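PDB 3Q48: chaperone CupB2 from Pseudomonas aeruginosa, which probably acts as a periplasmic folding chaperone for fimbrial subunits, as other members of the pilus chaperone family do. Local coordinates for residues F80-A85 with F114-L119; G157-K162 with Y183-A188; Y230-D235 with N240-A245. One frame throughout, in Å; residues are numbered along the deposited sequence.

Contact 1 (F80-A85 with F114-L119); sequences FSVTPA and FWLNIL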
loop_
_atom_site.group_PDB
_atom_site.type_symbol
_atom_site.label_atom_id
_atom_site.label_comp_id
_atom_site.label_asym_id
_atom_site.label_seq_id
_atom_site.Cartn_x
_atom_site.Cartn_y
_atom_site.Cartn_z
ATOM N N PHE A 80 2.840 16.241 0.217
ATOM C CA PHE A 80 1.391 16.109 0.250
ATOM C C PHE A 80 0.800 16.857 1.446
ATOM O O PHE A 80 1.437 16.964 2.480
ATOM C CB PHE A 80 0.976 14.636 0.226
ATOM C CG PHE A 80 1.497 13.886 -0.954
ATOM C CD1 PHE A 80 0.841 13.954 -2.160
ATOM C CD2 PHE A 80 2.661 13.121 -0.848
ATOM C CE1 PHE A 80 1.298 13.290 -3.253
ATOM C CE2 PHE A 80 3.174 12.435 -1.955
ATOM C CZ PHE A 80 2.485 12.524 -3.168
ATOM N N SER A 81 -0.389 17.419 1.274
ATOM C CA SER A 81 -1.164 17.926 2.380
ATOM C C SER A 81 -2.510 17.171 2.431
ATOM O O SER A 81 -2.957 16.647 1.437
ATOM C CB SER A 81 -1.377 19.423 2.214
ATOM O OG SER A 81 -2.270 19.656 1.128
ATOM N N VAL A 82 -3.126 17.090 3.604
ATOM C CA VAL A 82 -4.452 16.513 3.734
ATOM C C VAL A 82 -5.349 17.544 4.368
ATOM O O VAL A 82 -5.100 18.014 5.474
ATOM C CB VAL A 82 -4.492 15.226 4.569
ATOM C CG1 VAL A 82 -5.858 14.482 4.352
ATOM C CG2 VAL A 82 -3.393 14.324 4.148
ATOM N N THR A 83 -6.406 17.880 3.640
ATOM C CA THR A 83 -7.383 18.865 4.037
ATOM C C THR A 83 -8.710 18.144 4.168
ATOM O O THR A 83 -9.062 17.381 3.282
ATOM C CB THR A 83 -7.488 19.916 2.909
ATOM O OG1 THR A 83 -6.168 20.346 2.589
ATOM C CG2 THR A 83 -8.322 21.133 3.318
ATOM N N PRO A 84 -9.437 18.357 5.280
ATOM C CA PRO A 84 -8.932 19.071 6.471
ATOM C C PRO A 84 -8.126 18.095 7.362
ATOM O O PRO A 84 -8.347 16.876 7.307
ATOM C CB PRO A 84 -10.216 19.565 7.159
ATOM C CG PRO A 84 -11.304 18.654 6.679
ATOM C CD PRO A 84 -10.892 18.072 5.360
ATOM N N ALA A 85 -7.188 18.614 8.145
ATOM C CA ALA A 85 -6.260 17.740 8.887
ATOM C C ALA A 85 -6.970 17.036 10.047
ATOM O O ALA A 85 -6.551 15.973 10.466
ATOM C CB ALA A 85 -5.036 18.520 9.387
ATOM N N PHE A 114 4.303 6.554 -0.041
ATOM C CA PHE A 114 3.988 7.360 1.138
ATOM C C PHE A 114 2.900 6.680 1.986
ATOM O O PHE A 114 2.312 5.648 1.586
ATOM C CB PHE A 114 3.569 8.756 0.713
ATOM C CG PHE A 114 4.692 9.550 0.065
ATOM C CD1 PHE A 114 5.542 10.334 0.840
ATOM C CD2 PHE A 114 4.921 9.475 -1.298
ATOM C CE1 PHE A 114 6.591 11.065 0.267
ATOM C CE2 PHE A 114 6.008 10.214 -1.907
ATOM C CZ PHE A 114 6.818 11.010 -1.112
ATOM N N TRP A 115 2.636 7.213 3.170
ATOM C CA TRP A 115 1.702 6.537 4.045
ATOM C C TRP A 115 0.689 7.536 4.527
ATOM O O TRP A 115 1.048 8.617 4.972
ATOM C CB TRP A 115 2.430 5.880 5.222
ATOM C CG TRP A 115 3.401 4.769 4.826
ATOM C CD1 TRP A 115 4.735 4.907 4.404
ATOM C CD2 TRP A 115 3.111 3.366 4.773
ATOM N NE1 TRP A 115 5.264 3.664 4.169
ATOM C CE2 TRP A 115 4.293 2.708 4.379
ATOM C CE3 TRP A 115 1.980 2.601 5.077
ATOM C CZ2 TRP A 115 4.358 1.314 4.235
ATOM C CZ3 TRP A 115 2.061 1.215 4.976
ATOM C CH2 TRP A 115 3.243 0.593 4.558
ATOM N N LEU A 116 -0.586 7.205 4.375
ATOM C CA LEU A 116 -1.647 8.019 4.945
ATOM C C LEU A 116 -1.985 7.442 6.290
ATOM O O LEU A 116 -2.178 6.216 6.413
ATOM C CB LEU A 116 -2.881 8.008 4.063
ATOM C CG LEU A 116 -4.115 8.753 4.521
ATOM C CD1 LEU A 116 -3.878 10.238 4.794
ATOM C CD2 LEU A 116 -5.159 8.550 3.431
ATOM N N ASN A 117 -1.971 8.307 7.313
ATOM C CA ASN A 117 -2.383 7.900 8.660
ATOM C C ASN A 117 -3.763 8.522 8.978
ATOM O O ASN A 117 -4.024 9.672 8.617
ATOM C CB ASN A 117 -1.402 8.367 9.692
ATOM C CG ASN A 117 -0.028 7.835 9.490
ATOM O OD1 ASN A 117 0.290 6.731 9.941
ATOM N ND2 ASN A 117 0.842 8.653 8.875
ATOM N N ILE A 118 -4.634 7.765 9.638
ATOM C CA ILE A 118 -5.928 8.278 10.099
ATOM C C ILE A 118 -6.009 7.905 11.540
ATOM O O ILE A 118 -5.902 6.741 11.877
ATOM C CB ILE A 118 -7.119 7.622 9.403
ATOM C CG1 ILE A 118 -7.094 7.818 7.849
ATOM C CG2 ILE A 118 -8.479 7.976 10.136
ATOM C CD1 ILE A 118 -7.155 9.238 7.319
ATOM N N LEU A 119 -6.196 8.890 12.401
ATOM C CA LEU A 119 -6.319 8.640 13.824
ATOM C C LEU A 119 -7.694 9.102 14.304
ATOM O O LEU A 119 -8.123 10.271 14.049
ATOM C CB LEU A 119 -5.219 9.384 14.573
ATOM C CG LEU A 119 -5.081 9.142 16.066
ATOM C CD1 LEU A 119 -4.988 7.673 16.393
ATOM C CD2 LEU A 119 -3.845 9.834 16.581
#
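Phe80 and Phe114 meet in a T-shaped (edge-to-face) pair, the aromatic part of this contact. The ring centroids lie 5.0 Å apart and the planes stand at 71°, the edge of Phe80 directed at the face of Phe114. A single corner does the touching: CE2 of Phe80 sits over that face, offset toward the rim, 3.5 Å from CD2 of Phe114. The CA-CB bonds of both residues point across the 9.2 Å gap between their CA atoms, and torsions that put CG anti to the carbonyl carbon (chi1 -57° for Phe80, -66° for Phe114) then turn each ring within it. Phe39 and Tyr101 also meet the Phe80 ring, so the pair belongs to a larger aromatic cluster.

The aliphatic part lies two residues further along each strand. Val82 CG2 approaches Leu116 CD1 at 4.2 Å, a light methyl-to-methyl touch between side chains set obliquely to each other. Leu116 reaches it through its CD1 branch, and Ile64 and Ala62 of strand 58-65 and Leu97 of strand 93-101 pack against Val82 as well.

No hydrogen bond links the two segments: strand 80-83 pairs with strand 93-101, strand 114-119 with strands 58-65 and 136-145, and the two meet through side chains only. Such packing of apolar side chains from facing sandwich layers forms the core of the immunoglobulin-like N-terminal domain of PapD-type chaperones.

Contact 2 (G157-K162 with Y183-A188); sequences GKLQWK and YYVSFA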
loop_
_atom_site.group_PDB
_atom_site.type_symbol
_atom_site.label_atom_id
_atom_site.label_comp_id
_atom_site.label_asym_id
_atom_site.label_seq_id
_atom_site.Cartn_x
_atom_site.Cartn_y
_atom_site.Cartn_z
ATOM N N GLY A 157 2.997 -10.379 -12.513
ATOM C CA GLY A 157 3.382 -11.474 -13.390
ATOM C C GLY A 157 4.785 -11.415 -14.010
ATOM O O GLY A 157 5.113 -12.291 -14.824
ATOM N N LYS A 158 5.605 -10.404 -13.683
ATOM C CA LYS A 158 6.978 -10.371 -14.213
ATOM C C LYS A 158 7.979 -10.635 -13.094
ATOM O O LYS A 158 9.175 -10.575 -13.276
ATOM C CB LYS A 158 7.296 -9.049 -14.952
ATOM C CG LYS A 158 6.302 -8.726 -16.046
ATOM C CD LYS A 158 6.517 -7.342 -16.681
ATOM C CE LYS A 158 5.209 -6.933 -17.421
ATOM N NZ LYS A 158 5.350 -5.871 -18.463
ATOM N N LEU A 159 7.471 -10.883 -11.910
ATOM C CA LEU A 159 8.331 -11.221 -10.792
ATOM C C LEU A 159 9.024 -12.529 -11.120
ATOM O O LEU A 159 8.431 -13.399 -11.738
ATOM C CB LEU A 159 7.485 -11.347 -9.525
ATOM C CG LEU A 159 6.739 -10.057 -9.255
ATOM C CD1 LEU A 159 5.824 -10.244 -8.059
ATOM C CD2 LEU A 159 7.727 -8.921 -9.000
ATOM N N GLN A 160 10.284 -12.662 -10.771
ATOM C CA GLN A 160 10.913 -13.956 -10.975
ATOM C C GLN A 160 11.322 -14.528 -9.648
ATOM O O GLN A 160 11.612 -13.793 -8.700
ATOM C CB GLN A 160 12.032 -13.901 -12.024
ATOM C CG GLN A 160 13.004 -12.735 -11.943
ATOM C CD GLN A 160 13.235 -12.121 -13.326
ATOM O OE1 GLN A 160 12.521 -12.488 -14.273
ATOM N NE2 GLN A 160 14.199 -11.181 -13.450
ATOM N N TRP A 161 11.271 -15.831 -9.526
ATOM C CA TRP A 161 11.446 -16.398 -8.188
ATOM C C TRP A 161 12.608 -17.360 -8.149
ATOM O O TRP A 161 12.948 -17.956 -9.144
ATOM C CB TRP A 161 10.138 -17.064 -7.693
ATOM C CG TRP A 161 8.988 -16.089 -7.662
ATOM C CD1 TRP A 161 8.329 -15.544 -8.738
ATOM C CD2 TRP A 161 8.392 -15.511 -6.490
ATOM N NE1 TRP A 161 7.343 -14.691 -8.297
ATOM C CE2 TRP A 161 7.368 -14.644 -6.926
ATOM C CE3 TRP A 161 8.645 -15.633 -5.117
ATOM C CZ2 TRP A 161 6.588 -13.900 -6.044
ATOM C CZ3 TRP A 161 7.859 -14.896 -4.224
ATOM C CH2 TRP A 161 6.838 -14.040 -4.700
ATOM N N LYS A 162 13.230 -17.492 -6.991
ATOM C CA LYS A 162 14.310 -18.461 -6.836
ATOM C C LYS A 162 14.553 -18.857 -5.374
ATOM O O LYS A 162 14.215 -18.105 -4.418
ATOM C CB LYS A 162 15.610 -17.928 -7.452
ATOM C CG LYS A 162 16.396 -16.994 -6.556
ATOM C CD LYS A 162 17.813 -16.822 -7.084
ATOM C CE LYS A 162 18.419 -15.590 -6.407
ATOM N NZ LYS A 162 19.841 -15.752 -5.898
ATOM N N TYR A 183 6.880 -0.738 -10.305
ATOM C CA TYR A 183 5.710 -0.690 -9.411
ATOM C C TYR A 183 5.968 -1.425 -8.127
ATOM O O TYR A 183 6.649 -2.437 -8.111
ATOM C CB TYR A 183 4.517 -1.350 -10.075
ATOM C CG TYR A 183 4.228 -0.831 -11.434
ATOM C CD1 TYR A 183 3.453 0.320 -11.606
ATOM C CD2 TYR A 183 4.734 -1.482 -12.571
ATOM C CE1 TYR A 183 3.185 0.849 -12.895
ATOM C CE2 TYR A 183 4.504 -0.959 -13.835
ATOM C CZ TYR A 183 3.725 0.195 -13.988
ATOM O OH TYR A 183 3.494 0.674 -15.262
ATOM N N TYR A 184 5.390 -0.948 -7.040
ATOM C CA TYR A 184 5.329 -1.772 -5.845
ATOM C C TYR A 184 4.426 -2.946 -6.179
ATOM O O TYR A 184 3.494 -2.826 -7.015
ATOM C CB TYR A 184 4.798 -0.953 -4.636
ATOM C CG TYR A 184 5.852 0.039 -4.127
ATOM C CD1 TYR A 184 6.709 -0.305 -3.086
ATOM C CD2 TYR A 184 6.020 1.289 -4.737
ATOM C CE1 TYR A 184 7.716 0.600 -2.658
ATOM C CE2 TYR A 184 6.984 2.178 -4.326
ATOM C CZ TYR A 184 7.839 1.828 -3.295
ATOM O OH TYR A 184 8.829 2.702 -2.905
ATOM N N VAL A 185 4.701 -4.095 -5.578
ATOM C CA VAL A 185 3.794 -5.204 -5.706
ATOM C C VAL A 185 3.528 -5.635 -4.308
ATOM O O VAL A 185 4.449 -5.964 -3.594
ATOM C CB VAL A 185 4.429 -6.328 -6.569
ATOM C CG1 VAL A 185 3.503 -7.690 -6.591
ATOM C CG2 VAL A 185 4.705 -5.790 -7.967
ATOM N N SER A 186 2.279 -5.583 -3.886
ATOM C CA SER A 186 1.901 -5.990 -2.520
ATOM C C SER A 186 1.310 -7.383 -2.515
ATOM O O SER A 186 0.385 -7.657 -3.280
ATOM C CB SER A 186 0.872 -5.008 -1.934
ATOM O OG SER A 186 1.448 -3.716 -1.927
ATOM N N PHE A 187 1.843 -8.243 -1.662
ATOM C CA PHE A 187 1.375 -9.618 -1.548
ATOM C C PHE A 187 0.455 -9.807 -0.344
ATOM O O PHE A 187 0.871 -9.491 0.788
ATOM C CB PHE A 187 2.550 -10.587 -1.362
ATOM C CG PHE A 187 3.604 -10.483 -2.414
ATOM C CD1 PHE A 187 3.482 -11.180 -3.613
ATOM C CD2 PHE A 187 4.768 -9.739 -2.178
ATOM C CE1 PHE A 187 4.477 -11.079 -4.592
ATOM C CE2 PHE A 187 5.777 -9.651 -3.149
ATOM C CZ PHE A 187 5.632 -10.319 -4.351
ATOM N N ALA A 188 -0.749 -10.345 -0.561
ATOM C CA ALA A 188 -1.608 -10.728 0.555
ATOM C C ALA A 188 -1.187 -12.073 1.091
ATOM O O ALA A 188 -1.499 -12.418 2.247
ATOM C CB ALA A 188 -3.092 -10.771 0.138
#
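Leu159 and Val185 reach toward each other tip to tip, and the aromatic pair of Trp161 and Phe187 lies alongside them. The leucine works through one branch alone: its CD1 lies 3.8 Å from CG1 of Val185. The same methyl comes 3.7 Å from CZ of Phe187, wedged between the valine and the end of the phenyl ring. Val185 offers CG1 because that methyl is anti to the backbone N (chi1 173°).

Trp161 and Phe187 come from opposite directions and meet at their far ends. The outer edge of the indole, atoms CZ2 and CH2, receives CE1 of Phe187 near the indole plane, with CH2 to CE1 at 3.8 Å. The phenyl ring is turned 71° from the indole, and the centroids of the phenyl and the six-membered indole ring are 5.7 Å apart, an oblique encounter.

Strands 160-163 and 185-194 belong to different sheets, so the two layers of the C-terminal beta sandwich face each other here. Val177 on the first sheet packs against Leu159 and Trp161, while Val206 and Val232 on the second pack against Val185 and Phe187.

All four touching residues are buried and no hydrogen bond crosses between the segments. The chemistry is therefore that of a hydrophobic core: the sheets are held together here by dispersion and by the exclusion of water, as apolar surface is buried with no polar group reaching across.

Contact 3 (Y230-D235 with N240-A245); sequences YEVIND and NTHDRA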
loop_
_atom_site.group_PDB
_atom_site.type_symbol
_atom_site.label_atom_id
_atom_site.label_comp_id
_atom_site.label_asym_id
_atom_site.label_seq_id
_atom_site.Cartn_x
_atom_site.Cartn_y
_atom_site.Cartn_z
ATOM N N TYR A 230 1.123 -16.932 -5.390
ATOM C CA TYR A 230 1.042 -15.699 -4.685
ATOM C C TYR A 230 -0.129 -14.833 -5.103
ATOM O O TYR A 230 -0.553 -14.864 -6.275
ATOM C CB TYR A 230 2.375 -14.946 -4.801
ATOM C CG TYR A 230 2.864 -14.627 -6.206
ATOM C CD1 TYR A 230 2.479 -13.456 -6.831
ATOM C CD2 TYR A 230 3.734 -15.497 -6.900
ATOM C CE1 TYR A 230 2.948 -13.125 -8.124
ATOM C CE2 TYR A 230 4.193 -15.196 -8.202
ATOM C CZ TYR A 230 3.791 -13.994 -8.798
ATOM O OH TYR A 230 4.201 -13.628 -10.068
ATOM N N GLU A 231 -0.642 -14.037 -4.154
ATOM C CA GLU A 231 -1.789 -13.196 -4.398
ATOM C C GLU A 231 -1.374 -11.785 -4.175
ATOM O O GLU A 231 -0.759 -11.479 -3.150
ATOM C CB GLU A 231 -2.937 -13.493 -3.428
ATOM C CG GLU A 231 -3.547 -14.873 -3.587
ATOM C CD GLU A 231 -4.819 -15.109 -2.760
ATOM O OE1 GLU A 231 -5.384 -14.148 -2.186
ATOM O OE2 GLU A 231 -5.270 -16.266 -2.689
ATOM N N VAL A 232 -1.770 -10.900 -5.083
ATOM C CA VAL A 232 -1.378 -9.550 -4.972
ATOM C C VAL A 232 -2.575 -8.630 -4.905
ATOM O O VAL A 232 -3.591 -8.930 -5.487
ATOM C CB VAL A 232 -0.455 -9.194 -6.154
ATOM C CG1 VAL A 232 0.824 -10.085 -6.095
ATOM C CG2 VAL A 232 -1.151 -9.418 -7.413
ATOM N N ILE A 233 -2.445 -7.506 -4.204
ATOM C CA ILE A 233 -3.491 -6.531 -4.040
ATOM C C ILE A 233 -3.409 -5.485 -5.144
ATOM O O ILE A 233 -2.382 -4.817 -5.315
ATOM C CB ILE A 233 -3.385 -5.887 -2.644
ATOM C CG1 ILE A 233 -3.526 -6.965 -1.572
ATOM C CG2 ILE A 233 -4.511 -4.835 -2.400
ATOM C CD1 ILE A 233 -2.747 -6.713 -0.275
ATOM N N ASN A 234 -4.488 -5.316 -5.899
ATOM C CA ASN A 234 -4.514 -4.341 -6.966
ATOM C C ASN A 234 -4.802 -2.949 -6.409
ATOM O O ASN A 234 -4.942 -2.794 -5.218
ATOM C CB ASN A 234 -5.516 -4.777 -8.068
ATOM C CG ASN A 234 -6.984 -4.817 -7.594
ATOM O OD1 ASN A 234 -7.380 -4.136 -6.654
ATOM N ND2 ASN A 234 -7.800 -5.627 -8.268
ATOM N N ASP A 235 -4.923 -1.947 -7.286
ATOM C CA ASP A 235 -5.167 -0.530 -6.941
ATOM C C ASP A 235 -6.439 -0.319 -6.132
ATOM O O ASP A 235 -6.510 0.627 -5.341
ATOM C CB ASP A 235 -5.291 0.301 -8.231
ATOM C CG ASP A 235 -3.927 0.677 -8.854
ATOM O OD1 ASP A 235 -2.826 0.312 -8.334
ATOM O OD2 ASP A 235 -3.977 1.377 -9.891
ATOM N N ASN A 240 -5.481 -10.710 -7.122
ATOM C CA ASN A 240 -5.253 -11.540 -8.262
ATOM C C ASN A 240 -4.219 -12.573 -7.834
ATOM O O ASN A 240 -3.415 -12.284 -6.953
ATOM C CB ASN A 240 -4.705 -10.678 -9.380
ATOM C CG ASN A 240 -5.714 -9.671 -9.851
ATOM O OD1 ASN A 240 -6.535 -9.991 -10.694
ATOM N ND2 ASN A 240 -5.694 -8.463 -9.281
ATOM N N THR A 241 -4.225 -13.759 -8.458
ATOM C CA THR A 241 -3.280 -14.800 -8.095
ATOM C C THR A 241 -2.403 -15.314 -9.252
ATOM O O THR A 241 -2.780 -15.276 -10.406
ATOM C CB THR A 241 -4.012 -15.992 -7.351
ATOM O OG1 THR A 241 -3.065 -17.033 -7.032
ATOM C CG2 THR A 241 -5.098 -16.522 -8.180
ATOM N N HIS A 242 -1.234 -15.843 -8.913
ATOM C CA HIS A 242 -0.266 -16.267 -9.895
ATOM C C HIS A 242 0.456 -17.463 -9.332
ATOM O O HIS A 242 0.717 -17.519 -8.113
ATOM C CB HIS A 242 0.727 -15.109 -10.163
ATOM C CG HIS A 242 0.041 -13.836 -10.573
ATOM N ND1 HIS A 242 -0.464 -13.639 -11.843
ATOM C CD2 HIS A 242 -0.305 -12.736 -9.857
ATOM C CE1 HIS A 242 -1.060 -12.460 -11.902
ATOM N NE2 HIS A 242 -0.986 -11.898 -10.708
ATOM N N ASP A 243 0.749 -18.430 -10.216
ATOM C CA ASP A 243 1.674 -19.524 -9.934
ATOM C C ASP A 243 2.970 -19.351 -10.750
ATOM O O ASP A 243 2.936 -18.967 -11.910
ATOM C CB ASP A 243 1.011 -20.859 -10.284
ATOM C CG ASP A 243 -0.073 -21.300 -9.263
ATOM O OD1 ASP A 243 -0.377 -20.560 -8.281
ATOM O OD2 ASP A 243 -0.649 -22.412 -9.474
ATOM N N ARG A 244 4.124 -19.635 -10.160
ATOM C CA ARG A 244 5.372 -19.664 -10.929
ATOM C C ARG A 244 6.263 -20.768 -10.426
ATOM O O ARG A 244 6.118 -21.180 -9.293
ATOM C CB ARG A 244 6.118 -18.343 -10.798
ATOM C CG ARG A 244 5.441 -17.145 -11.455
ATOM C CD ARG A 244 5.316 -17.319 -12.953
ATOM N NE ARG A 244 4.782 -16.109 -13.567
ATOM C CZ ARG A 244 3.495 -15.891 -13.838
ATOM N NH1 ARG A 244 2.558 -16.797 -13.542
ATOM N NH2 ARG A 244 3.143 -14.764 -14.424
ATOM N N ALA A 245 7.181 -21.252 -11.261
ATOM C CA ALA A 245 8.237 -22.163 -10.831
ATOM C C ALA A 245 9.346 -21.366 -10.138
ATOM O O ALA A 245 9.544 -20.178 -10.443
ATOM C CB ALA A 245 8.793 -22.901 -12.020
#
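Tyr230 holds its ring between the backbone N and the carbonyl carbon (chi1 58°), a torsion that swings the phenol across to the CB of His242, while His242 sends CG beside its own backbone N (chi1 -55°), directing its imidazole toward Val232. The histidine CB stands over the ring face, 3.8 Å from the centroid of Tyr230 and 24° off the ring normal, a CH-pi contact. The imidazole and phenol form an oblique pair, and the edge of the imidazole looks toward Val232, whose CG2 is 4.1 Å from His242 NE2. Beyond the ring, CG of Arg244 lies near the plane of the phenol at its edge. The phenol OH has its hydrogen-bond partner elsewhere, in the carbonyl of Ala156, and Arg244 donates through NH1 to the carbonyl O of Asp243 at 2.7 Å and through NH2 to Gly157 O.

The two strands form a beta hairpin at the edge of the four-stranded sheet of the C-terminal immunoglobulin-like domain, strand 239-245 being outermost within the chain. Tyr230 with His242 and Val232 with Asn240 are antiparallel hydrogen-bonded pairs. In the first, Tyr230 N reaches His242 O at 2.8 Å and His242 N reaches Tyr230 O at 2.9 Å, the latter bond more bent. In the second, Val232 N meets Asn240 O at 2.8 Å and Asn240 N meets Val232 O at 3.1 Å.

Between them, Glu231 and Thr241 make the non-hydrogen-bonded pair, on the sheet face opposite Tyr230 and His242. Glu231 CG lies against Thr241 CB, and its carboxylate forms a salt bridge with Arg239. Toward the turn, Asn234 packs across Asn240 with the amide planes steeply inclined, while Asn234 OD1 accepts from Tyr236 N.

Overall arrangement
The three contacts divide between two immunoglobulin-like domains. Contact 1 lies in the N-terminal domain, its centre 28 Å from that of contact 2 and 29 Å from that of contact 3, on the opposite side of the chain's centre. Contacts 2 and 3 share the C-terminal domain, with centres only 7 Å apart. Strands 185-194 and 227-233 are neighbours in one sheet, and probable backbone hydrogen bonds join Ala188 N to Glu231 O (2.8 Å) and Ile233 N to Ser186 O (3.0 Å). Tyr230 bridges the two: its CE2 packs 3.2 Å from Trp161 NE1, so the hairpin of contact 3 feeds into the intersheet core of contact 2.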